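Local coordinates for aerobactin synthase IucC (Klebsiella pneumoniae, PDB 6CN7), which assembles the siderophore aerobactin, probably by the ATP-driven attachment of a second N-acetyl-N-hydroxylysine to the carboxylic group of N-citryl-N-acetyl-N-hydroxylysine, at residues I368-A371 with T372-E375; W398-Q401 with L402-V406; D481-T484 with G485-T489; S495-M498 with A499-G502; P504-R507 with F508-L512. The protein carries 5 engineered substitutions. All coordinates share one frame; numbering follows the deposited sequence.

In the fold
All five contacts are local, each made within a turn or two, and they follow one another along the chain in the order of their numbers. Contact 1 continues edge strand 366-369 of a mixed sheet; contact 2 lies on helix 395-417; contacts 3 and 4 share helix 475-499, with centres about 19 Å apart; contact 5 begins helix 505-521. The centres of contacts 4 and 5 are about 10 Å apart. M370, L373 and M374 and the backbone oxygens of 373-375 carry contact 1 onto contacts 2, 3 and 4, whereas contact 5 stays about 7 Å from it at the nearest atoms. Together they illustrate how short-range order shapes the pieces that pack the edge strand against these helices.

Contact 1. Residues I368-A371 with T372-E375; sequences ILMA and TLME
T372 turns its hydroxyl back onto the carbonyl of L369, so that one acceptor is gripped from two directions by the same residue. OG1 lies in the carbonyl plane, on a lone pair of L369 O, and is only 2.6 Å from that oxygen. The amide T372 N reaches the same L369 O at 2.8 Å, but from above the plane. The torsion explains the pairing: with OG1 anti to its own carbonyl carbon (chi1 -55°), the hydroxyl sits beside the amide and both face backward. A water completes the arrangement by accepting from L369 N and donating to OG1. I368 crosses the threonine at about a right angle, its CD1 4.1 Å from T372 CB. What results is a short 3-10 segment growing directly out of strand 366-369, the outermost strand of a mixed sheet. Its i to i+3 spacing is repeated by L373 N to M370 O and by M374 N to A371 O, each 2.9 Å, and in both the donor stands above the carbonyl plane. M370 and L373 approach at a slant, with M370 CG 4.1 Å from L373 CD1. The extended chain of M370 carries on to H486 and V490 of helix 475-499, and M374 joins it there against V490 and F493. On the side of E375, a second water donates to A371 O (3.2 Å) and to E375 OE2. The other carboxylate oxygen, OE1, is held by S136 and by a salt bridge to R115.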
loop_
_atom_site.group_PDB
_atom_site.type_symbol
_atom_site.label_atom_id
_atom_site.label_comp_id
_atom_site.label_asym_id
_atom_site.label_seq_id
_atom_site.Cartn_x
_atom_site.Cartn_y
_atom_site.Cartn_z
ATOM N N ILE A 368 12.096 4.285 31.489
ATOM C CA ILE A 368 10.747 4.706 31.139
ATOM C C ILE A 368 10.847 6.021 30.385
ATOM O O ILE A 368 11.780 6.805 30.587
ATOM C CB ILE A 368 9.827 4.866 32.374
ATOM C CG1 ILE A 368 10.297 6.025 33.267
ATOM C CG2 ILE A 368 9.765 3.563 33.166
ATOM C CD1 ILE A 368 9.307 6.407 34.346
ATOM N N LEU A 369 9.884 6.260 29.505
ATOM C CA LEU A 369 9.721 7.584 28.930
ATOM C C LEU A 369 9.085 8.497 29.966
ATOM O O LEU A 369 8.224 8.072 30.744
ATOM C CB LEU A 369 8.854 7.530 27.674
ATOM C CG LEU A 369 9.409 6.696 26.517
ATOM C CD1 LEU A 369 8.465 6.753 25.330
ATOM C CD2 LEU A 369 10.805 7.159 26.110
ATOM N N MET A 370 9.527 9.754 29.990
ATOM C CA MET A 370 8.971 10.693 30.956
ATOM C C MET A 370 7.476 10.880 30.744
ATOM O O MET A 370 6.748 11.191 31.693
ATOM C CB MET A 370 9.695 12.034 30.867
ATOM C CG MET A 370 9.290 12.996 31.967
ATOM S SD MET A 370 10.446 14.353 32.180
ATOM C CE MET A 370 9.569 15.328 33.399
ATOM N N ALA A 371 6.999 10.688 29.512
ATOM C CA ALA A 371 5.564 10.716 29.256
ATOM C C ALA A 371 4.812 9.718 30.123
ATOM O O ALA A 371 3.603 9.880 30.326
ATOM C CB ALA A 371 5.289 10.434 27.777
ATOM N N THR A 372 5.495 8.691 30.633
ATOM C CA THR A 372 4.862 7.752 31.553
ATOM C C THR A 372 4.240 8.470 32.743
ATOM O O THR A 372 3.210 8.030 33.264
ATOM C CB THR A 372 5.888 6.723 32.034
ATOM O OG1 THR A 372 6.493 6.082 30.903
ATOM C CG2 THR A 372 5.237 5.670 32.918
ATOM N N LEU A 373 4.844 9.576 33.182
ATOM C CA LEU A 373 4.350 10.314 34.337
ATOM C C LEU A 373 3.071 11.089 34.048
ATOM O O LEU A 373 2.536 11.723 34.965
ATOM C CB LEU A 373 5.435 11.268 34.839
ATOM C CG LEU A 373 6.799 10.629 35.108
ATOM C CD1 LEU A 373 7.779 11.678 35.594
ATOM C CD2 LEU A 373 6.684 9.496 36.117
ATOM N N MET A 374 2.575 11.064 32.813
ATOM C CA MET A 374 1.288 11.652 32.472
ATOM C C MET A 374 0.155 10.638 32.502
ATOM O O MET A 374 -0.990 11.005 32.217
ATOM C CB MET A 374 1.342 12.278 31.078
ATOM C CG MET A 374 2.515 13.194 30.831
ATOM S SD MET A 374 2.570 13.684 29.098
ATOM C CE MET A 374 4.105 14.573 29.096
ATOM N N GLU A 375 0.441 9.382 32.830
ATOM C CA GLU A 375 -0.530 8.308 32.693
ATOM C C GLU A 375 -1.277 8.057 33.997
ATOM O O GLU A 375 -0.781 8.340 35.091
ATOM C CB GLU A 375 0.161 7.016 32.252
ATOM C CG GLU A 375 0.869 7.111 30.909
ATOM C CD GLU A 375 -0.094 7.227 29.744
ATOM O OE1 GLU A 375 -1.259 6.801 29.893
ATOM O OE2 GLU A 375 0.315 7.745 28.678
HETATM O O HOH W 1 7.795 4.048 29.225
HETATM O O HOH W 2 1.769 9.507 27.732
#

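Contact 2. Residues W398-Q401 with L402-V406; sequences WLTQ and LFRVV
L402 meets W398 one turn earlier in an unbroken stretch of alpha-helix 395-417, while Q401, beside it in the sequence, reaches forward to R404 and V405. L402 extends CG anti to its backbone N (chi1 176°), which holds CD2 out from the helix, where the W398 ring, reaching forward a turn, brings CZ3 to 3.8 Å from it. The CB of L402 also rests 3.4 Å from L399 O. The main chain binds the first pair together, L402 N donating to W398 O over 3.0 Å. W398, wedged against I384, Y387 and I388 of helix 383-391, thereby links this face of the helix to its neighbour.

Q401 looks forward. Its chain bends at chi2 (67°), bringing the amide alongside the next turn, where NE2 comes to 3.9 Å from V405 CG2 and OE1 approaches R404 NH1 at 3.8 Å, too far for a hydrogen bond. The amide and guanidinium planes are almost perpendicular, at 88°.

L399 serves the side that meets helix 505-521, where it and F403 both pack on F508, the two phenylalanine rings edge to face. Within the helix, L399 CB touches F403 CE2 at 4.1 Å. The oxygen L399 O, already bonded by F403 N, lies under one face of the F403 ring, displaced toward the rim, with CG the nearest ring atom at 3.3 Å.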
loop_
_atom_site.group_PDB
_atom_site.type_symbol
_atom_site.label_atom_id
_atom_site.label_comp_id
_atom_site.label_asym_id
_atom_site.label_seq_id
_atom_site.Cartn_x
_atom_site.Cartn_y
_atom_site.Cartn_z
ATOM N N TRP A 398 10.620 13.749 46.063
ATOM C CA TRP A 398 10.656 12.990 44.819
ATOM C C TRP A 398 10.657 13.926 43.615
ATOM O O TRP A 398 11.470 13.776 42.695
ATOM C CB TRP A 398 9.462 12.036 44.769
ATOM C CG TRP A 398 9.534 10.982 43.711
ATOM C CD1 TRP A 398 9.889 9.676 43.878
ATOM C CD2 TRP A 398 9.226 11.140 42.322
ATOM N NE1 TRP A 398 9.825 9.010 42.678
ATOM C CE2 TRP A 398 9.422 9.887 41.706
ATOM C CE3 TRP A 398 8.807 12.218 41.538
ATOM C CZ2 TRP A 398 9.215 9.685 40.344
ATOM C CZ3 TRP A 398 8.601 12.015 40.186
ATOM C CH2 TRP A 398 8.805 10.759 39.604
ATOM N N LEU A 399 9.753 14.911 43.612
ATOM C CA LEU A 399 9.714 15.886 42.527
ATOM C C LEU A 399 11.032 16.642 42.412
ATOM O O LEU A 399 11.531 16.870 41.304
ATOM C CB LEU A 399 8.557 16.863 42.738
ATOM C CG LEU A 399 7.193 16.434 42.195
ATOM C CD1 LEU A 399 6.693 15.182 42.882
ATOM C CD2 LEU A 399 6.187 17.559 42.366
ATOM N N THR A 400 11.603 17.057 43.546
ATOM C CA THR A 400 12.882 17.759 43.511
ATOM C C THR A 400 13.942 16.916 42.813
ATOM O O THR A 400 14.709 17.425 41.986
ATOM C CB THR A 400 13.327 18.115 44.933
ATOM O OG1 THR A 400 12.393 19.032 45.513
ATOM C CG2 THR A 400 14.721 18.753 44.929
ATOM N N GLN A 401 13.999 15.622 43.134
ATOM C CA GLN A 401 14.936 14.729 42.459
ATOM C C GLN A 401 14.679 14.704 40.956
ATOM O O GLN A 401 15.619 14.766 40.156
ATOM C CB GLN A 401 14.826 13.323 43.050
ATOM C CG GLN A 401 15.808 12.313 42.473
ATOM C CD GLN A 401 17.242 12.628 42.830
ATOM O OE1 GLN A 401 17.516 13.494 43.662
ATOM N NE2 GLN A 401 18.172 11.922 42.199
ATOM N N LEU A 402 13.409 14.616 40.553
ATOM C CA LEU A 402 13.078 14.612 39.131
ATOM C C LEU A 402 13.564 15.884 38.448
ATOM O O LEU A 402 14.095 15.835 37.332
ATOM C CB LEU A 402 11.567 14.456 38.945
ATOM C CG LEU A 402 11.037 14.525 37.509
ATOM C CD1 LEU A 402 11.523 13.339 36.688
ATOM C CD2 LEU A 402 9.521 14.594 37.508
ATOM N N PHE A 403 13.389 17.035 39.102
ATOM C CA PHE A 403 13.771 18.300 38.483
ATOM C C PHE A 403 15.285 18.431 38.369
ATOM O O PHE A 403 15.793 18.974 37.381
ATOM C CB PHE A 403 13.189 19.466 39.283
ATOM C CG PHE A 403 11.683 19.511 39.293
ATOM C CD1 PHE A 403 10.945 19.019 38.227
ATOM C CD2 PHE A 403 11.004 20.050 40.372
ATOM C CE1 PHE A 403 9.565 19.065 38.239
ATOM C CE2 PHE A 403 9.622 20.098 40.388
ATOM C CZ PHE A 403 8.903 19.606 39.320
ATOM N N ARG A 404 16.023 17.946 39.370
ATOM C CA ARG A 404 17.480 17.990 39.293
ATOM C C ARG A 404 18.008 17.039 38.227
ATOM O O ARG A 404 19.071 17.288 37.644
ATOM C CB ARG A 404 18.086 17.649 40.654
ATOM C CG ARG A 404 17.642 18.562 41.789
ATOM C CD ARG A 404 18.053 17.991 43.138
ATOM N NE ARG A 404 19.500 18.025 43.312
ATOM C CZ ARG A 404 20.178 17.275 44.173
ATOM N NH1 ARG A 404 19.550 16.402 44.953
ATOM N NH2 ARG A 404 21.495 17.395 44.247
ATOM N N VAL A 405 17.280 15.958 37.952
ATOM C CA VAL A 405 17.732 14.966 36.980
ATOM C C VAL A 405 17.463 15.431 35.550
ATOM O O VAL A 405 18.252 15.162 34.641
ATOM C CB VAL A 405 17.051 13.616 37.271
ATOM C CG1 VAL A 405 17.177 12.664 36.082
ATOM C CG2 VAL A 405 17.656 12.986 38.521
ATOM N N VAL A 406 16.354 16.128 35.326
ATOM C CA VAL A 406 15.870 16.438 33.980
ATOM C C VAL A 406 16.178 17.876 33.583
ATOM O O VAL A 406 16.804 18.122 32.553
ATOM C CB VAL A 406 14.354 16.146 33.883
ATOM C CG1 VAL A 406 13.822 16.527 32.503
ATOM C CG2 VAL A 406 14.071 14.680 34.174
#

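Contact 3. Residues D481-T484 with G485-T489; sequences DLQT and GHFVT
F487 lays one face of its ring over the carbonyl oxygen of L482, which stands 3.6 Å from the ring plane and offset toward the rim. The ring is brought there by a first torsion of -62°, with CG beside the backbone N, and its CD2 approaches Q483 CA at 4.0 Å. L482 O also takes two amides, F487 N and H486 N, both at 3.2 Å and both from the same face of the carbonyl plane. The first spans five residues rather than four, and V488 N repeats that spacing by donating to Q483 O at 2.8 Å, nearly straight beyond the carbonyl. These bonds define a pi-type turn, a local widening of helix 475-499. Where it begins, G485 brings its CA to 3.5 Å from D481 O in a CA-H...O contact, though no N-H bond links the pair.

L482 and H486 run side by side and point the same way, CD1 of the leucine 4.0 Å from CB of the histidine. Beyond that, H486 ND1 is bonded to A423 O. The H486 side packs on V406 and V407 of helix 395-417, where L482 finds Y411. F487 turns instead to L512 of helix 505-521 and to W57, which V488 also touches, so the widened turn lies between helices 395-417 and 505-521, with W57 on the F487 and V488 side.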
loop_
_atom_site.group_PDB
_atom_site.type_symbol
_atom_site.label_atom_id
_atom_site.label_comp_id
_atom_site.label_asym_id
_atom_site.label_seq_id
_atom_site.Cartn_x
_atom_site.Cartn_y
_atom_site.Cartn_z
ATOM N N ASP A 481 12.102 26.110 23.274
ATOM C CA ASP A 481 12.500 24.707 23.251
ATOM C C ASP A 481 12.456 24.099 24.646
ATOM O O ASP A 481 12.286 22.882 24.791
ATOM C CB ASP A 481 13.907 24.561 22.654
ATOM C CG ASP A 481 13.898 23.935 21.263
ATOM O OD1 ASP A 481 12.802 23.636 20.744
ATOM O OD2 ASP A 481 14.993 23.739 20.687
ATOM N N LEU A 482 12.602 24.924 25.680
ATOM C CA LEU A 482 12.536 24.472 27.064
ATOM C C LEU A 482 11.255 24.885 27.771
ATOM O O LEU A 482 10.713 24.101 28.552
ATOM C CB LEU A 482 13.740 25.007 27.850
ATOM C CG LEU A 482 13.885 24.494 29.286
ATOM C CD1 LEU A 482 13.950 22.971 29.327
ATOM C CD2 LEU A 482 15.121 25.092 29.941
ATOM N N GLN A 483 10.757 26.101 27.531
ATOM C CA GLN A 483 9.478 26.507 28.105
ATOM C C GLN A 483 8.328 25.785 27.420
ATOM O O GLN A 483 7.608 24.995 28.042
ATOM C CB GLN A 483 9.296 28.020 27.980
ATOM C CG GLN A 483 9.929 28.823 29.091
ATOM C CD GLN A 483 9.605 30.299 28.987
ATOM O OE1 GLN A 483 9.283 30.799 27.911
ATOM N NE2 GLN A 483 9.680 31.002 30.110
ATOM N N THR A 484 8.137 26.051 26.129
ATOM C CA THR A 484 7.064 25.400 25.388
ATOM C C THR A 484 7.331 23.907 25.238
ATOM O O THR A 484 6.411 23.089 25.355
ATOM C CB THR A 484 6.905 26.057 24.015
ATOM O OG1 THR A 484 6.720 27.469 24.173
ATOM C CG2 THR A 484 5.710 25.477 23.274
ATOM N N GLY A 485 8.589 23.532 24.993
ATOM C CA GLY A 485 8.891 22.148 24.670
ATOM C C GLY A 485 8.790 21.214 25.861
ATOM O O GLY A 485 8.293 20.092 25.735
ATOM N N HIS A 486 9.266 21.649 27.027
ATOM C CA HIS A 486 9.251 20.808 28.218
ATOM C C HIS A 486 8.206 21.235 29.238
ATOM O O HIS A 486 7.447 20.395 29.729
ATOM C CB HIS A 486 10.636 20.786 28.883
ATOM C CG HIS A 486 10.754 19.768 29.975
ATOM N ND1 HIS A 486 10.779 18.412 29.726
ATOM C CD2 HIS A 486 10.829 19.906 31.320
ATOM C CE1 HIS A 486 10.878 17.758 30.871
ATOM N NE2 HIS A 486 10.909 18.641 31.853
ATOM N N PHE A 487 8.139 22.522 29.581
ATOM C CA PHE A 487 7.202 22.944 30.618
ATOM C C PHE A 487 5.763 22.868 30.120
ATOM O O PHE A 487 4.902 22.262 30.769
ATOM C CB PHE A 487 7.532 24.362 31.093
ATOM C CG PHE A 487 8.891 24.502 31.729
ATOM C CD1 PHE A 487 9.682 23.393 31.995
ATOM C CD2 PHE A 487 9.373 25.755 32.069
ATOM C CE1 PHE A 487 10.926 23.537 32.581
ATOM C CE2 PHE A 487 10.615 25.903 32.656
ATOM C CZ PHE A 487 11.391 24.794 32.911
ATOM N N VAL A 488 5.483 23.470 28.964
ATOM C CA VAL A 488 4.109 23.527 28.476
ATOM C C VAL A 488 3.662 22.182 27.916
ATOM O O VAL A 488 2.474 21.846 27.983
ATOM C CB VAL A 488 3.964 24.637 27.420
ATOM C CG1 VAL A 488 2.541 24.681 26.868
ATOM C CG2 VAL A 488 4.339 25.986 28.009
ATOM N N THR A 489 4.580 21.400 27.355
ATOM C CA THR A 489 4.219 20.169 26.669
ATOM C C THR A 489 4.427 18.921 27.521
ATOM O O THR A 489 4.019 17.834 27.101
ATOM C CB THR A 489 5.019 20.046 25.361
ATOM O OG1 THR A 489 4.886 21.257 24.605
ATOM C CG2 THR A 489 4.516 18.884 24.505
#

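Contact 4. Residues S495-M498 with A499-G502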
loop_
_atom_site.group_PDB
_atom_site.type_symbol
_atom_site.label_atom_id
_atom_site.label_comp_id
_atom_site.label_asym_id
_atom_site.label_seq_id
_atom_site.Cartn_x
_atom_site.Cartn_y
_atom_site.Cartn_z
ATOM N N SER A 495 1.633 18.123 36.488
ATOM C CA SER A 495 1.255 18.822 37.710
ATOM C C SER A 495 -0.206 18.612 38.105
ATOM O O SER A 495 -0.480 18.595 39.316
ATOM C CB SER A 495 1.569 20.320 37.565
ATOM O OG SER A 495 0.786 20.930 36.554
ATOM N N PRO A 496 -1.164 18.451 37.187
ATOM C CA PRO A 496 -2.536 18.157 37.636
ATOM C C PRO A 496 -2.650 16.835 38.371
ATOM O O PRO A 496 -3.456 16.719 39.303
ATOM C CB PRO A 496 -3.341 18.146 36.329
ATOM C CG PRO A 496 -2.513 18.911 35.357
ATOM C CD PRO A 496 -1.098 18.603 35.723
ATOM N N LEU A 497 -1.874 15.828 37.970
ATOM C CA LEU A 497 -1.908 14.548 38.668
ATOM C C LEU A 497 -1.301 14.667 40.060
ATOM O O LEU A 497 -1.797 14.057 41.014
ATOM C CB LEU A 497 -1.179 13.490 37.840
ATOM C CG LEU A 497 -1.716 13.315 36.416
ATOM C CD1 LEU A 497 -0.892 12.294 35.644
ATOM C CD2 LEU A 497 -3.184 12.911 36.429
ATOM N N MET A 498 -0.231 15.456 40.198
ATOM C CA MET A 498 0.324 15.722 41.522
ATOM C C MET A 498 -0.675 16.470 42.393
ATOM O O MET A 498 -0.803 16.182 43.589
ATOM C CB MET A 498 1.622 16.522 41.399
ATOM C CG MET A 498 2.840 15.693 41.049
ATOM S SD MET A 498 3.204 14.473 42.329
ATOM C CE MET A 498 2.656 13.018 41.485
ATOM N N ALA A 499 -1.383 17.445 41.815
ATOM C CA ALA A 499 -2.410 18.158 42.568
ATOM C C ALA A 499 -3.433 17.195 43.148
ATOM O O ALA A 499 -3.984 17.446 44.226
ATOM C CB ALA A 499 -3.096 19.187 41.673
ATOM N N ARG A 500 -3.690 16.087 42.457
ATOM C CA ARG A 500 -4.584 15.056 42.961
ATOM C C ARG A 500 -3.946 14.209 44.054
ATOM O O ARG A 500 -4.662 13.475 44.741
ATOM C CB ARG A 500 -5.025 14.155 41.806
ATOM C CG ARG A 500 -6.377 13.511 42.001
ATOM C CD ARG A 500 -6.576 12.383 41.012
ATOM N NE ARG A 500 -6.473 12.839 39.628
ATOM C CZ ARG A 500 -6.297 12.029 38.590
ATOM N NH1 ARG A 500 -6.195 10.720 38.776
ATOM N NH2 ARG A 500 -6.219 12.527 37.363
ATOM N N LEU A 501 -2.626 14.291 44.227
ATOM C CA LEU A 501 -1.916 13.541 45.257
ATOM C C LEU A 501 -1.398 14.441 46.374
ATOM O O LEU A 501 -0.443 14.075 47.067
ATOM C CB LEU A 501 -0.761 12.757 44.632
ATOM C CG LEU A 501 -1.145 11.695 43.597
ATOM C CD1 LEU A 501 0.094 11.129 42.940
ATOM C CD2 LEU A 501 -1.961 10.578 44.226
ATOM N N GLY A 502 -2.000 15.613 46.559
ATOM C CA GLY A 502 -1.690 16.460 47.692
ATOM C C GLY A 502 -0.629 17.515 47.467
ATOM O O GLY A 502 -0.244 18.190 48.430
#
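The end of helix 475-499, where M498 and L501 meet and the chain passes into a type I beta turn from A499 to G502, is closed by backbone bonds whose span falls from four residues to three. A499 N still makes a regular helical bond to S495 O, at 2.9 Å. R500 N is shared, bonded to P496 O and weakly to L497 O. L501 N then reaches back only three residues, to M498 O at 2.7 Å, approaching from well above that carbonyl plane. G502 finishes the turn with a positive phi of 93°, a left-handed conformation well suited to glycine. Further back, P496 has no N-H to give, and the helix is kinked there.

Two side-chain pairs clasp this exit. M498 is bent at chi2 and chi3, which brings its methyl CE across to 3.5 Å from L501 CD1. L501 also drapes over the preceding turn, its CG 3.6 Å from L497 O. L497 and R500 lie alongside each other pointing the same way; the closest atoms are L497 CD2 and R500 NH2, 3.2 Å apart. A499 keeps its CB 3.4 Å from P496 O.

The helix end meets several neighbours. S495 OG bonds to E505 and Y509 of helix 505-521, and M498 packs on F508 of that helix. M498 also meets I384 and I388 of helix 383-391, while L497 and R500 share P382 in the loop just before it.

Contact 5. Residues P504-R507 with F508-L512; sequences PERR and FYQLL
R507 sends its side chain across those of Q510 and L511. CB lies 3.2 Å from F508 N, at the start of the next turn. CG, anti to the backbone N (chi1 -177°), comes to 3.7 Å from L511 CD1. A bend at chi2 then carries CD between the two neighbours, 3.2 Å from Q510 OE1 and 3.5 Å from L511 CD1. NE meets the same methyl, L511 CD1, at 3.2 Å while forming a salt bridge with E396 of helix 395-417. CZ and NH2 also lie near L511 CD1, which sits over one face of the guanidinium, offset toward its rim.

At the tip, NH1 donates to Q510 OE1 over 3.2 Å in an almost straight bond, 173° at the hydrogen. The oxygen lies in the guanidinium plane; the donor stands above the amide's carbonyl plane, and the two flat groups are perpendicular. One edge is thus fixed by the amide and one face by the methyl, which together limit how the guanidinium can turn.

On another side of the helix, E505 O meets the edge of the Y509 ring, 3.0 Å from CD2, and also accepts Y509 N. The tyrosine hydroxyl continues to W57. F508 N bonds to P504 O at 2.8 Å, closing the first turn. P504 occupies the N-cap position, and the i to i+4 bonds that follow are those of the first turns of an alpha-helix, here helix 505-521.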
loop_
_atom_site.group_PDB
_atom_site.type_symbol
_atom_site.label_atom_id
_atom_site.label_comp_id
_atom_site.label_asym_id
_atom_site.label_seq_id
_atom_site.Cartn_x
_atom_site.Cartn_y
_atom_site.Cartn_z
ATOM N N PRO A 504 -0.297 20.821 45.396
ATOM C CA PRO A 504 -0.926 21.770 44.470
ATOM C C PRO A 504 0.051 22.230 43.400
ATOM O O PRO A 504 1.268 22.233 43.597
ATOM C CB PRO A 504 -1.351 22.932 45.380
ATOM C CG PRO A 504 -1.385 22.360 46.755
ATOM C CD PRO A 504 -0.326 21.307 46.786
ATOM N N GLU A 505 -0.500 22.620 42.248
ATOM C CA GLU A 505 0.335 23.119 41.161
ATOM C C GLU A 505 1.228 24.256 41.635
ATOM O O GLU A 505 2.403 24.332 41.263
ATOM C CB GLU A 505 -0.536 23.580 39.993
ATOM C CG GLU A 505 -1.151 22.444 39.194
ATOM C CD GLU A 505 -1.784 22.921 37.901
ATOM O OE1 GLU A 505 -2.590 23.875 37.945
ATOM O OE2 GLU A 505 -1.464 22.350 36.836
ATOM N N ARG A 506 0.688 25.152 42.463
ATOM C CA ARG A 506 1.492 26.256 42.973
ATOM C C ARG A 506 2.736 25.738 43.683
ATOM O O ARG A 506 3.835 26.276 43.506
ATOM C CB ARG A 506 0.655 27.121 43.913
ATOM C CG ARG A 506 1.403 28.319 44.466
ATOM C CD ARG A 506 0.514 29.188 45.333
ATOM N NE ARG A 506 1.254 30.331 45.857
ATOM C CZ ARG A 506 1.525 31.427 45.157
ATOM N NH1 ARG A 506 1.117 31.537 43.898
ATOM N NH2 ARG A 506 2.207 32.417 45.715
ATOM N N ARG A 507 2.584 24.685 44.488
ATOM C CA ARG A 507 3.736 24.088 45.151
ATOM C C ARG A 507 4.623 23.356 44.151
ATOM O O ARG A 507 5.854 23.459 44.212
ATOM C CB ARG A 507 3.262 23.137 46.252
ATOM C CG ARG A 507 4.377 22.499 47.057
ATOM C CD ARG A 507 5.198 23.546 47.790
ATOM N NE ARG A 507 6.219 22.942 48.637
ATOM C CZ ARG A 507 7.266 23.596 49.128
ATOM N NH1 ARG A 507 7.442 24.883 48.854
ATOM N NH2 ARG A 507 8.146 22.959 49.888
ATOM N N PHE A 508 4.012 22.611 43.227
ATOM C CA PHE A 508 4.760 21.906 42.191
ATOM C C PHE A 508 5.805 22.813 41.550
ATOM O O PHE A 508 6.985 22.455 41.454
ATOM C CB PHE A 508 3.777 21.376 41.141
ATOM C CG PHE A 508 4.416 20.574 40.035
ATOM C CD1 PHE A 508 5.016 21.205 38.957
ATOM C CD2 PHE A 508 4.387 19.189 40.061
ATOM C CE1 PHE A 508 5.590 20.470 37.935
ATOM C CE2 PHE A 508 4.956 18.449 39.039
ATOM C CZ PHE A 508 5.556 19.090 37.975
ATOM N N TYR A 509 5.389 24.001 41.110
ATOM C CA TYR A 509 6.295 24.890 40.400
ATOM C C TYR A 509 7.134 25.750 41.338
ATOM O O TYR A 509 8.126 26.338 40.894
ATOM C CB TYR A 509 5.490 25.749 39.427
ATOM C CG TYR A 509 4.842 24.907 38.351
ATOM C CD1 TYR A 509 5.553 24.527 37.222
ATOM C CD2 TYR A 509 3.534 24.463 38.481
ATOM C CE1 TYR A 509 4.970 23.741 36.243
ATOM C CE2 TYR A 509 2.946 23.676 37.511
ATOM C CZ TYR A 509 3.668 23.320 36.395
ATOM O OH TYR A 509 3.085 22.537 35.425
ATOM N N GLN A 510 6.771 25.826 42.622
ATOM C CA GLN A 510 7.696 26.359 43.619
ATOM C C GLN A 510 8.936 25.482 43.724
ATOM O O GLN A 510 10.062 25.988 43.800
ATOM C CB GLN A 510 7.011 26.460 44.983
ATOM C CG GLN A 510 6.127 27.679 45.172
ATOM C CD GLN A 510 5.393 27.655 46.499
ATOM O OE1 GLN A 510 5.367 26.635 47.188
ATOM N NE2 GLN A 510 4.792 28.781 46.865
ATOM N N LEU A 511 8.747 24.159 43.731
ATOM C CA LEU A 511 9.877 23.241 43.823
ATOM C C LEU A 511 10.769 23.337 42.591
ATOM O O LEU A 511 11.998 23.276 42.704
ATOM C CB LEU A 511 9.372 21.809 44.005
ATOM C CG LEU A 511 9.021 21.371 45.430
ATOM C CD1 LEU A 511 7.876 22.177 45.998
ATOM C CD2 LEU A 511 8.673 19.894 45.442
ATOM N N LEU A 512 10.170 23.480 41.407
ATOM C CA LEU A 512 10.964 23.618 40.191
ATOM C C LEU A 512 11.787 24.899 40.223
ATOM O O LEU A 512 12.976 24.897 39.885
ATOM C CB LEU A 512 10.052 23.592 38.963
ATOM C CG LEU A 512 10.737 23.795 37.609
ATOM C CD1 LEU A 512 11.807 22.740 37.372
ATOM C CD2 LEU A 512 9.709 23.780 36.484
#